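PDB 4AC1: endo-n-acetyl-beta-d-glucosaminidase from Hypocrea jecorina, which cleaves N-linked glycans as an endo-beta-N-acetylglucosaminidase of glycoside hydrolase family 18 and is responsible for deglycosylating the fungus's own cellulases. Local coordinates for residues Glu28-Ala32 with Ala272-Thr276. Residue numbers count along the deposited sequence, not the author numbering.
Sequences EKGIA and AQIVT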
ATOM      1  N   GLU A  28      17.787   8.577   9.307  1.00  9.10           N
ATOM      2  CA  GLU A  28      18.836   7.550   9.395  1.00  9.37           C
ATOM      3  C   GLU A  28      19.499   7.339   8.035  1.00  9.69           C
ATOM      4  O   GLU A  28      18.863   7.499   6.997  1.00  9.54           O
ATOM      5  CB  GLU A  28      18.283   6.240   9.959  1.00  8.92           C
ATOM      6  CG  GLU A  28      17.718   6.340  11.372  1.00 10.60           C
ATOM      7  CD  GLU A  28      18.787   6.467  12.440  1.00 12.86           C
ATOM      8  OE1 GLU A  28      19.907   5.956  12.235  1.00 13.34           O
ATOM      9  OE2 GLU A  28      18.496   7.074  13.490  1.00 15.10           O
ATOM     10  N   LYS A  29      20.781   6.990   8.032  1.00 10.32           N
ATOM     11  CA  LYS A  29      21.535   6.978   6.781  1.00 10.59           C
ATOM     12  C   LYS A  29      21.181   5.794   5.887  1.00 10.09           C
ATOM     13  O   LYS A  29      20.783   4.731   6.372  1.00 10.17           O
ATOM     14  CB  LYS A  29      23.050   7.031   7.027  0.50 11.05           C
ATOM     15  CG  LYS A  29      23.549   6.150   8.148  0.50 13.70           C
ATOM     16  CD  LYS A  29      23.615   6.928   9.453  0.50 16.88           C
ATOM     17  CE  LYS A  29      23.407   6.018  10.647  0.50 18.93           C
ATOM     18  NZ  LYS A  29      22.057   5.385  10.604  1.00 21.20           N
ATOM     19  N   GLY A  30      21.302   6.006   4.582  1.00  9.86           N
ATOM     20  CA  GLY A  30      21.180   4.930   3.603  1.00  9.00           C
ATOM     21  C   GLY A  30      19.774   4.429   3.320  1.00  8.76           C
ATOM     22  O   GLY A  30      19.591   3.241   3.075  1.00  9.34           O
ATOM     23  N   ILE A  31      18.785   5.322   3.357  1.00  7.92           N
ATOM     24  CA  ILE A  31      17.397   4.933   3.091  1.00  7.43           C
ATOM     25  C   ILE A  31      16.884   5.729   1.904  1.00  6.92           C
ATOM     26  O   ILE A  31      17.029   6.961   1.860  1.00  7.69           O
ATOM     27  CB  ILE A  31      16.488   5.171   4.316  1.00  6.79           C
ATOM     28  CG1 ILE A  31      17.034   4.432   5.549  1.00  7.36           C
ATOM     29  CG2 ILE A  31      15.055   4.721   4.013  1.00  7.06           C
ATOM     30  CD1 ILE A  31      16.248   4.677   6.805  1.00  7.97           C
ATOM     31  N   ALA A  32      16.309   5.030   0.928  1.00  6.38           N
ATOM     32  CA  ALA A  32      15.714   5.701  -0.222  1.00  5.99           C
ATOM     33  C   ALA A  32      14.219   5.429  -0.234  1.00  5.66           C
ATOM     34  O   ALA A  32      13.698   4.765  -1.136  1.00  5.85           O
ATOM     35  CB  ALA A  32      16.381   5.252  -1.532  1.00  6.85           C
ATOM     36  N   ALA A 272      14.309  -0.711   6.141  1.00  5.45           N
ATOM     37  CA  ALA A 272      14.401   0.175   4.982  1.00  5.94           C
ATOM     38  C   ALA A 272      15.830   0.406   4.514  1.00  5.55           C
ATOM     39  O   ALA A 272      16.056   0.557   3.324  1.00  6.04           O
ATOM     40  CB  ALA A 272      13.693   1.502   5.249  1.00  6.26           C
ATOM     41  N   GLN A 273      16.783   0.431   5.447  1.00  5.47           N
ATOM     42  CA  GLN A 273      18.203   0.476   5.088  1.00  6.12           C
ATOM     43  C   GLN A 273      18.641  -0.760   4.292  1.00  6.36           C
ATOM     44  O   GLN A 273      19.260  -0.646   3.244  1.00  6.85           O
ATOM     45  CB  GLN A 273      19.067   0.615   6.344  1.00  6.50           C
ATOM     46  CG  GLN A 273      18.900   1.927   7.082  1.00  6.88           C
ATOM     47  CD  GLN A 273      19.698   1.993   8.363  1.00  8.80           C
ATOM     48  OE1 GLN A 273      19.722   1.037   9.139  1.00 10.29           O
ATOM     49  NE2 GLN A 273      20.311   3.138   8.619  1.00  8.94           N
ATOM     50  N   ILE A 274      18.280  -1.942   4.785  1.00  6.36           N
ATOM     51  CA  ILE A 274      18.614  -3.189   4.106  1.00  7.61           C
ATOM     52  C   ILE A 274      17.979  -3.264   2.721  1.00  6.58           C
ATOM     53  O   ILE A 274      18.633  -3.614   1.733  1.00  6.55           O
ATOM     54  CB  ILE A 274      18.223  -4.414   4.979  1.00  8.25           C
ATOM     55  CG1 ILE A 274      19.139  -4.470   6.207  1.00 10.50           C
ATOM     56  CG2 ILE A 274      18.290  -5.715   4.175  1.00  9.70           C
ATOM     57  CD1 ILE A 274      18.886  -5.617   7.136  1.00  9.90           C
ATOM     58  N   VAL A 275      16.697  -2.919   2.638  1.00  6.71           N
ATOM     59  CA  VAL A 275      16.011  -2.976   1.343  1.00  6.08           C
ATOM     60  C   VAL A 275      16.520  -1.905   0.376  1.00  5.30           C
ATOM     61  O   VAL A 275      16.545  -2.129  -0.819  1.00  5.51           O
ATOM     62  CB  VAL A 275      14.467  -2.980   1.502  1.00  5.90           C
ATOM     63  CG1 VAL A 275      13.789  -3.089   0.164  1.00  6.92           C
ATOM     64  CG2 VAL A 275      14.056  -4.151   2.356  1.00  7.96           C
ATOM     65  N   THR A 276      16.946  -0.760   0.900  1.00  5.44           N
ATOM     66  CA  THR A 276      17.623   0.234   0.066  1.00  6.09           C
ATOM     67  C   THR A 276      18.922  -0.338  -0.528  1.00  6.01           C
ATOM     68  O   THR A 276      19.208  -0.131  -1.720  1.00  7.05           O
ATOM     69  CB  THR A 276      17.886   1.541   0.829  1.00  5.40           C
ATOM     70  OG1 THR A 276      16.634   2.163   1.160  1.00  6.25           O
ATOM     71  CG2 THR A 276      18.702   2.515  -0.022  1.00  6.46           C
TER
HETATM   72  O   HOH W   1      20.952   3.463  11.560  1.00 24.91           O
HETATM   73  O   HOH W   2      21.325   1.236   3.210  1.00 17.24           O
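The extended side chain of Q273 lies along the loop 28-32, its CG 3.5 Å from CG1 of I31, where the last helix of the GH18 beta/alpha barrel, 270-279, meets the connection from helix 24-27 to strand 35-42. The contact thus brings the C-terminal helix, in the outer layer, against the connection that leaves the first beta-alpha unit. At its tip, Q273 NE2 donates to K29 O (2.8 Å) and to a water that also accepts from K29 NZ; that ammonium group forms a salt bridge with E28, its sequence neighbour. G30, with positive phi, turns the backbone so that its carbonyl faces the helix, and a second water links G30 O to Q273 O. Beside the glutamine, I31 CG2 packs on A272 CB at 3.7 Å. Further along, T276, whose side chain also touches L5 of strand 4-9, relays hydrogen bonds from loop to helix backbone: its OG1 accepts from A32 N at 2.9 Å and donates to A272 O at 2.8 Å.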